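Local coordinates for protein 373aa long hypothetical citrate synthase (Sulfolobus tokodaii, PDB 1VGP) that is of unestablished function but belongs to the mainly helical citrate synthase family, at residues A[142-147]-A[153-158]; A[164-169]-A[318-323]; A[69-74]-A[117-122]. All coordinates share one frame; numbering follows the deposited sequence.

Followed from the N terminus, the three contacts come in series, and none nests inside or crosses another. Contact 3 closes first: the chain leaves helix 58-70, returns through 42 residues and lays residues 69-74 on helix 113-135. Contact 1 closes next and is the most local, folding the loop that follows helix 113-135 back on helix 149-158. Contact 2 spans 148 residues, bringing the end of helix 309-319 to the start of helix 164-175. Contact 1 touches both others, its centre lying about 13 Å from each of their centres. Helix 149-158 and its loop thus stand between contacts 2 and 3, whose nearest atoms stay about 11 Å apart.

Contact 1: A[142-147]-A[153-158]; sequences EPDPKL and FLYMLY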
# COMPACT_ATOMS: atom_id res chain seq x y z
N GLU A 142 -16.42 5.34 -24.19
CA GLU A 142 -16.89 5.70 -22.85
C GLU A 142 -17.89 4.72 -22.24
O GLU A 142 -18.54 3.96 -22.96
CB GLU A 142 -17.54 7.09 -22.88
CG GLU A 142 -16.57 8.21 -23.14
CD GLU A 142 -17.27 9.53 -23.38
OE1 GLU A 142 -18.40 9.71 -22.88
OE2 GLU A 142 -16.68 10.39 -24.08
N PRO A 143 -18.03 4.73 -20.91
CA PRO A 143 -19.02 3.84 -20.32
C PRO A 143 -20.43 4.26 -20.70
O PRO A 143 -20.74 5.45 -20.76
CB PRO A 143 -18.75 3.96 -18.82
CG PRO A 143 -18.16 5.31 -18.67
CD PRO A 143 -17.30 5.50 -19.89
N ASP A 144 -21.27 3.25 -20.94
CA ASP A 144 -22.66 3.41 -21.34
C ASP A 144 -23.50 3.25 -20.07
O ASP A 144 -23.62 2.16 -19.54
CB ASP A 144 -22.99 2.31 -22.33
CG ASP A 144 -24.32 2.49 -23.02
OD1 ASP A 144 -25.31 2.87 -22.35
OD2 ASP A 144 -24.37 2.22 -24.25
N PRO A 145 -24.12 4.34 -19.58
CA PRO A 145 -24.80 4.20 -18.29
C PRO A 145 -25.98 3.24 -18.37
O PRO A 145 -26.38 2.64 -17.37
CB PRO A 145 -25.24 5.63 -17.97
CG PRO A 145 -25.49 6.21 -19.32
CD PRO A 145 -24.39 5.66 -20.19
N LYS A 146 -26.53 3.09 -19.56
CA LYS A 146 -27.66 2.21 -19.79
C LYS A 146 -27.35 0.74 -19.48
O LYS A 146 -28.24 -0.01 -19.10
CB LYS A 146 -28.14 2.33 -21.25
CG LYS A 146 -29.02 3.54 -21.54
CD LYS A 146 -28.22 4.70 -22.12
CE LYS A 146 -29.08 5.96 -22.28
NZ LYS A 146 -29.86 6.28 -21.05
N LEU A 147 -26.09 0.34 -19.63
CA LEU A 147 -25.72 -1.07 -19.48
C LEU A 147 -25.44 -1.48 -18.03
O LEU A 147 -25.18 -0.63 -17.18
CB LEU A 147 -24.50 -1.38 -20.34
CG LEU A 147 -24.58 -0.89 -21.79
CD1 LEU A 147 -23.36 -1.36 -22.55
CD2 LEU A 147 -25.87 -1.41 -22.43
N PHE A 153 -18.42 -3.54 -19.08
CA PHE A 153 -17.00 -3.85 -19.09
C PHE A 153 -16.60 -4.33 -20.48
O PHE A 153 -15.68 -3.78 -21.08
CB PHE A 153 -16.67 -4.93 -18.05
CG PHE A 153 -15.25 -4.88 -17.54
CD1 PHE A 153 -14.21 -4.43 -18.35
CD2 PHE A 153 -14.94 -5.31 -16.25
CE1 PHE A 153 -12.89 -4.40 -17.88
CE2 PHE A 153 -13.62 -5.29 -15.79
CZ PHE A 153 -12.60 -4.84 -16.60
N LEU A 154 -17.28 -5.34 -20.99
CA LEU A 154 -16.94 -5.90 -22.30
C LEU A 154 -17.24 -4.89 -23.41
O LEU A 154 -16.50 -4.80 -24.40
CB LEU A 154 -17.73 -7.19 -22.54
CG LEU A 154 -17.42 -8.34 -21.58
CD1 LEU A 154 -18.05 -9.62 -22.12
CD2 LEU A 154 -15.91 -8.50 -21.43
N TYR A 155 -18.32 -4.13 -23.23
CA TYR A 155 -18.64 -3.05 -24.14
C TYR A 155 -17.46 -2.10 -24.35
O TYR A 155 -17.06 -1.84 -25.49
CB TYR A 155 -19.84 -2.26 -23.63
CG TYR A 155 -20.06 -0.96 -24.37
CD1 TYR A 155 -20.15 -0.94 -25.77
CD2 TYR A 155 -20.14 0.26 -23.69
CE1 TYR A 155 -20.32 0.26 -26.46
CE2 TYR A 155 -20.31 1.46 -24.37
CZ TYR A 155 -20.39 1.46 -25.75
OH TYR A 155 -20.56 2.64 -26.42
N MET A 156 -16.92 -1.59 -23.24
CA MET A 156 -15.84 -0.60 -23.32
C MET A 156 -14.56 -1.23 -23.85
O MET A 156 -13.63 -0.53 -24.21
CB MET A 156 -15.57 0.01 -21.94
CG MET A 156 -16.75 0.72 -21.31
SD MET A 156 -16.27 1.56 -19.78
CE MET A 156 -16.18 0.20 -18.63
N LEU A 157 -14.51 -2.55 -23.89
CA LEU A 157 -13.34 -3.24 -24.40
C LEU A 157 -13.49 -3.42 -25.90
O LEU A 157 -12.58 -3.10 -26.67
CB LEU A 157 -13.18 -4.61 -23.71
CG LEU A 157 -11.76 -5.17 -23.56
CD1 LEU A 157 -11.32 -5.77 -24.86
CD2 LEU A 157 -10.80 -4.08 -23.13
N TYR A 158 -14.65 -3.93 -26.32
CA TYR A 158 -14.89 -4.22 -27.74
C TYR A 158 -15.30 -2.97 -28.55
O TYR A 158 -15.02 -2.87 -29.74
CB TYR A 158 -15.99 -5.28 -27.91
CG TYR A 158 -15.90 -6.55 -27.08
CD1 TYR A 158 -14.68 -7.11 -26.72
CD2 TYR A 158 -17.08 -7.23 -26.74
CE1 TYR A 158 -14.63 -8.33 -26.03
CE2 TYR A 158 -17.04 -8.44 -26.06
CZ TYR A 158 -15.82 -8.99 -25.70
OH TYR A 158 -15.79 -10.20 -25.03
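Asp144 and Leu147, which both lean on the ring of Tyr155, are first joined to each other: the backbone N of Leu147 donates to Asp144 O at 3.1 Å and closes a type I beta turn. A second, weak bond runs inside the turn from Lys146 N to Asp144 OD1, bent to 131° at the hydrogen. One carboxylate oxygen thus leans back on its own loop, and it is the CB of Asp144 that faces the helix. At the other end of the residue, Asn152 OD1, one turn before Met156 on the same helix, accepts from Asp144 N and ties the loop to helix 149-158.

The turn and helix meet around Tyr155. Its CG lies opposite the backbone N about the first torsion (chi1 168°), which carries the ring out from the helix to the loop. There CE2 lies 3.5 Å from Asp144 CB, while Leu147 CD1 rests 3.8 Å from CD2 of the same ring. Both side chains run across the tyrosine at roughly a right angle, and the Asp144 carboxylate plane stands 70° from that of the ring. The carbonyl O of Glu142 approaches CE2 at 3.4 Å, a contact with carbon.

A smaller, buried contact lies beside it. Met156, bent at its thioether, lies aslant Pro143, and SD settles 3.6 Å from Pro143 CB; beyond the loop Pro143 also touches Tyr73, and Met156 reaches Ala129 of helix 113-135. The pairing illustrates how a helix can hold the loop that leads into it. No hydrogen bond passes between residues 142-147 and 153-158, so the turn's shape is set by polar bonds of its own and of Asn152, while its hold on Tyr155 and Met156 rests on van der Waals contact.

Contact 2: A[164-169]-A[318-323]; sequences EIKSKA and YSLGFE
Lys166 and Leu320 meet where one helix starts and another has just ended in a Schellman motif. Gly321 is the residue that ends helix 309-319: its phi is positive, at 99°, and its N returns to Tyr318 O at 2.9 Å. Glycine suits this left-handed backbone conformation, where a beta carbon would crowd the carbonyl of Leu320. The motif turns the chain away just after Leu320 and presents that leucine to helix 164-175.

The tight part of the contact is confined to one methyl group. Leu320 CD2 sits 3.6 Å from the backbone O of Lys166 and 3.9 Å from Lys166 CB, with CG of the same lysine scarcely farther off. The two side chains run antiparallel alongside one another, so that the base of the lysine, not its charged end, lines the leucine. Leu154 of helix 149-158 packs on both residues, making the buried seam three-sided, and the same helix sends Tyr158 OH to a hydrogen bond with Leu320 O.

Against residues 318-323 the outer part of the lysine is looser, though Tyr158 and, from helix 262-278, Leu274 and Glu278 lie along it. Beyond CG the chain stays extended to CE, which comes no nearer than 4.4 Å to Ser319 O, then bends at chi4 (123°), and NZ finds a weak bond to Asn163 OD1 just before the segment. Ser319 keeps its hydroxyl within its own helix, bonded to Ile315 O. Glu164, on the far side of helix 164-175, is exposed. Ala169, one turn on from Lys166, points its CB toward the seam, yet that methyl stays 4.7 Å from the nearest atom of residues 318-323.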
# COMPACT_ATOMS: atom_id res chain seq x y z
N GLU A 164 -24.84 -12.31 -25.30
CA GLU A 164 -25.26 -12.53 -23.93
C GLU A 164 -24.50 -13.61 -23.17
O GLU A 164 -24.45 -13.57 -21.95
CB GLU A 164 -26.76 -12.81 -23.88
CG GLU A 164 -27.55 -11.71 -23.20
CD GLU A 164 -28.18 -10.76 -24.19
OE1 GLU A 164 -28.55 -9.63 -23.79
OE2 GLU A 164 -28.32 -11.14 -25.37
N ILE A 165 -23.92 -14.58 -23.87
CA ILE A 165 -23.16 -15.61 -23.17
C ILE A 165 -21.86 -15.01 -22.65
O ILE A 165 -21.38 -15.36 -21.58
CB ILE A 165 -22.83 -16.86 -24.05
CG1 ILE A 165 -21.67 -16.55 -24.97
CG2 ILE A 165 -24.05 -17.30 -24.84
CD1 ILE A 165 -21.15 -17.75 -25.73
N LYS A 166 -21.30 -14.09 -23.42
CA LYS A 166 -20.03 -13.47 -23.06
C LYS A 166 -20.17 -12.62 -21.80
O LYS A 166 -19.32 -12.66 -20.91
CB LYS A 166 -19.51 -12.63 -24.22
CG LYS A 166 -18.85 -13.45 -25.30
CD LYS A 166 -17.99 -12.57 -26.18
CE LYS A 166 -17.38 -13.37 -27.33
NZ LYS A 166 -17.75 -12.81 -28.67
N SER A 167 -21.26 -11.85 -21.72
CA SER A 167 -21.46 -10.96 -20.59
C SER A 167 -21.93 -11.72 -19.36
O SER A 167 -21.71 -11.29 -18.23
CB SER A 167 -22.48 -9.88 -20.95
OG SER A 167 -23.65 -10.48 -21.48
N LYS A 168 -22.59 -12.85 -19.57
CA LYS A 168 -22.95 -13.75 -18.48
C LYS A 168 -21.67 -14.28 -17.86
O LYS A 168 -21.47 -14.20 -16.64
CB LYS A 168 -23.76 -14.94 -19.01
CG LYS A 168 -24.82 -15.44 -18.06
CD LYS A 168 -24.29 -15.72 -16.66
CE LYS A 168 -25.35 -16.44 -15.82
NZ LYS A 168 -25.48 -15.95 -14.42
N ALA A 169 -20.82 -14.80 -18.73
CA ALA A 169 -19.53 -15.37 -18.37
C ALA A 169 -18.68 -14.33 -17.65
O ALA A 169 -18.06 -14.63 -16.64
CB ALA A 169 -18.81 -15.87 -19.62
N TYR A 318 -9.16 -14.95 -21.79
CA TYR A 318 -8.63 -14.97 -23.15
C TYR A 318 -9.79 -14.90 -24.14
O TYR A 318 -9.85 -13.99 -24.96
CB TYR A 318 -7.81 -16.25 -23.34
CG TYR A 318 -6.91 -16.27 -24.56
CD1 TYR A 318 -7.09 -17.23 -25.56
CD2 TYR A 318 -5.85 -15.37 -24.70
CE1 TYR A 318 -6.25 -17.30 -26.66
CE2 TYR A 318 -4.99 -15.42 -25.80
CZ TYR A 318 -5.20 -16.39 -26.77
OH TYR A 318 -4.37 -16.49 -27.88
N SER A 319 -10.72 -15.85 -24.05
CA SER A 319 -11.88 -15.85 -24.93
C SER A 319 -12.62 -14.53 -24.91
O SER A 319 -13.28 -14.17 -25.89
CB SER A 319 -12.85 -16.95 -24.54
OG SER A 319 -12.15 -18.12 -24.19
N LEU A 320 -12.54 -13.81 -23.80
CA LEU A 320 -13.35 -12.61 -23.63
C LEU A 320 -12.64 -11.37 -24.19
O LEU A 320 -13.16 -10.26 -24.13
CB LEU A 320 -13.69 -12.41 -22.15
CG LEU A 320 -14.78 -13.34 -21.61
CD1 LEU A 320 -15.02 -13.07 -20.14
CD2 LEU A 320 -16.06 -13.12 -22.39
N GLY A 321 -11.45 -11.58 -24.74
CA GLY A 321 -10.80 -10.51 -25.48
C GLY A 321 -9.73 -9.76 -24.70
O GLY A 321 -9.27 -8.70 -25.14
N PHE A 322 -9.35 -10.27 -23.54
CA PHE A 322 -8.29 -9.64 -22.76
C PHE A 322 -6.95 -10.25 -23.11
O PHE A 322 -6.86 -11.42 -23.47
CB PHE A 322 -8.52 -9.81 -21.27
CG PHE A 322 -9.70 -9.05 -20.75
CD1 PHE A 322 -10.92 -9.68 -20.56
CD2 PHE A 322 -9.57 -7.70 -20.40
CE1 PHE A 322 -12.01 -8.99 -20.03
CE2 PHE A 322 -10.66 -7.00 -19.87
CZ PHE A 322 -11.88 -7.65 -19.68
N GLU A 323 -5.91 -9.45 -22.99
CA GLU A 323 -4.57 -9.97 -23.15
C GLU A 323 -4.05 -10.38 -21.78
O GLU A 323 -4.42 -9.80 -20.75
CB GLU A 323 -3.70 -8.91 -23.82
CG GLU A 323 -4.46 -8.16 -24.92
CD GLU A 323 -3.65 -7.94 -26.18
OE1 GLU A 323 -4.16 -7.25 -27.10
OE2 GLU A 323 -2.50 -8.44 -26.25

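Contact 3: A[69-74]-A[117-122]; sequences REERYL and GIKLIS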
# COMPACT_ATOMS: atom_id res chain seq x y z
N ARG A 69 -23.61 2.93 -11.92
CA ARG A 69 -23.51 3.45 -13.28
C ARG A 69 -23.22 4.95 -13.26
O ARG A 69 -22.59 5.48 -14.18
CB ARG A 69 -24.80 3.21 -14.07
CG ARG A 69 -25.71 2.13 -13.52
CD ARG A 69 -25.21 0.74 -13.85
NE ARG A 69 -26.16 -0.32 -13.50
CZ ARG A 69 -27.32 -0.52 -14.12
NH1 ARG A 69 -27.76 0.35 -15.02
NH2 ARG A 69 -28.03 -1.62 -13.86
N GLU A 70 -23.69 5.61 -12.21
CA GLU A 70 -23.57 7.05 -12.06
C GLU A 70 -22.12 7.51 -12.04
O GLU A 70 -21.81 8.62 -12.48
CB GLU A 70 -24.25 7.49 -10.76
CG GLU A 70 -25.12 8.74 -10.87
CD GLU A 70 -26.60 8.46 -10.58
OE1 GLU A 70 -27.32 8.03 -11.51
OE2 GLU A 70 -27.03 8.67 -9.42
N GLU A 71 -21.22 6.67 -11.54
CA GLU A 71 -19.85 7.11 -11.25
C GLU A 71 -18.78 6.34 -12.01
O GLU A 71 -17.67 6.18 -11.51
CB GLU A 71 -19.58 7.00 -9.75
CG GLU A 71 -20.22 8.09 -8.91
CD GLU A 71 -19.54 9.44 -9.08
OE1 GLU A 71 -18.29 9.48 -9.02
OE2 GLU A 71 -20.25 10.45 -9.27
N ARG A 72 -19.10 5.86 -13.20
CA ARG A 72 -18.16 5.04 -13.97
C ARG A 72 -17.15 5.92 -14.68
O ARG A 72 -16.10 5.44 -15.11
CB ARG A 72 -18.90 4.19 -15.01
CG ARG A 72 -19.89 3.22 -14.43
CD ARG A 72 -20.55 2.41 -15.51
NE ARG A 72 -21.20 1.23 -14.96
CZ ARG A 72 -22.18 0.57 -15.56
NH1 ARG A 72 -22.61 0.95 -16.75
NH2 ARG A 72 -22.71 -0.49 -14.97
N TYR A 73 -17.47 7.20 -14.81
CA TYR A 73 -16.67 8.10 -15.62
C TYR A 73 -15.40 8.50 -14.86
O TYR A 73 -15.45 8.82 -13.67
CB TYR A 73 -17.50 9.33 -15.98
CG TYR A 73 -18.88 8.98 -16.51
CD1 TYR A 73 -19.05 8.56 -17.84
CD2 TYR A 73 -20.00 9.03 -15.69
CE1 TYR A 73 -20.32 8.21 -18.33
CE2 TYR A 73 -21.27 8.67 -16.17
CZ TYR A 73 -21.42 8.26 -17.49
OH TYR A 73 -22.67 7.91 -17.97
N LEU A 74 -14.27 8.48 -15.56
CA LEU A 74 -13.00 8.96 -15.02
C LEU A 74 -12.83 10.46 -15.28
O LEU A 74 -13.22 10.96 -16.34
CB LEU A 74 -11.85 8.21 -15.68
CG LEU A 74 -12.00 6.70 -15.82
CD1 LEU A 74 -10.93 6.17 -16.79
CD2 LEU A 74 -11.87 6.03 -14.46
N GLY A 117 -16.68 3.87 -1.69
CA GLY A 117 -16.39 2.54 -2.22
C GLY A 117 -17.09 2.20 -3.53
O GLY A 117 -16.44 1.71 -4.45
N ILE A 118 -18.40 2.45 -3.61
CA ILE A 118 -19.15 2.19 -4.84
C ILE A 118 -18.45 2.82 -6.03
O ILE A 118 -18.16 2.16 -7.03
CB ILE A 118 -20.56 2.80 -4.80
CG1 ILE A 118 -21.27 2.44 -3.50
CG2 ILE A 118 -21.34 2.33 -6.02
CD1 ILE A 118 -21.45 0.98 -3.27
N LYS A 119 -18.18 4.12 -5.93
CA LYS A 119 -17.65 4.88 -7.05
C LYS A 119 -16.29 4.35 -7.50
O LYS A 119 -16.04 4.18 -8.69
CB LYS A 119 -17.56 6.37 -6.68
CG LYS A 119 -16.61 6.70 -5.53
CD LYS A 119 -15.61 7.81 -5.90
CE LYS A 119 -14.57 7.34 -6.94
NZ LYS A 119 -13.65 8.43 -7.40
N LEU A 120 -15.42 4.06 -6.54
CA LEU A 120 -14.14 3.43 -6.85
C LEU A 120 -14.34 2.14 -7.63
O LEU A 120 -13.72 1.93 -8.67
CB LEU A 120 -13.38 3.12 -5.55
CG LEU A 120 -11.96 3.67 -5.45
CD1 LEU A 120 -11.26 2.99 -4.28
CD2 LEU A 120 -11.20 3.47 -6.75
N ILE A 121 -15.22 1.28 -7.11
CA ILE A 121 -15.46 -0.05 -7.67
C ILE A 121 -15.92 0.08 -9.13
O ILE A 121 -15.51 -0.69 -10.00
CB ILE A 121 -16.55 -0.79 -6.85
CG1 ILE A 121 -16.00 -1.12 -5.46
CG2 ILE A 121 -16.99 -2.06 -7.56
CD1 ILE A 121 -17.04 -1.59 -4.49
N SER A 122 -16.76 1.06 -9.38
CA SER A 122 -17.36 1.26 -10.68
C SER A 122 -16.37 1.77 -11.73
O SER A 122 -16.58 1.58 -12.93
CB SER A 122 -18.52 2.23 -10.57
OG SER A 122 -18.26 3.39 -11.33
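Ser122 and Glu71 supply the polar link of this contact. The Ser122 hydroxyl, OG, donates a weak hydrogen bond of 2.9 Å to Glu71 O, a carbonyl placed just where the chain leaves helix 58-70. The neighbouring carbonyl, Arg72 O, accepts from Thr126 OG1 one turn further along helix 113-135.

The van der Waals contacts flank that bond. Glu71 CB lies 3.7 Å from Lys119 CB, the two side chains crossing at a slant, and Arg72 CG comes within 3.5 Å of Ser122 OG. In the mainly helical citrate synthase fold, the end of one helix is here laid on the flank of another, Lys119 and Ser122 standing about one turn apart and receiving successive residues.

Charged groups reach beyond the contact. Lys119 has its CG wedged between the backbone N and the carbonyl carbon (chi1 63°), and its bent chain takes NZ to a hydrogen bond with Tyr200 OH; Glu71 OE1, 5.0 Å from Lys119 NZ, instead forms a salt bridge with Lys123. Arg72 runs extended to NE, with Arg69 CA over one face of its guanidinium, toward the rim, while its NH1 donates to Leu147 O.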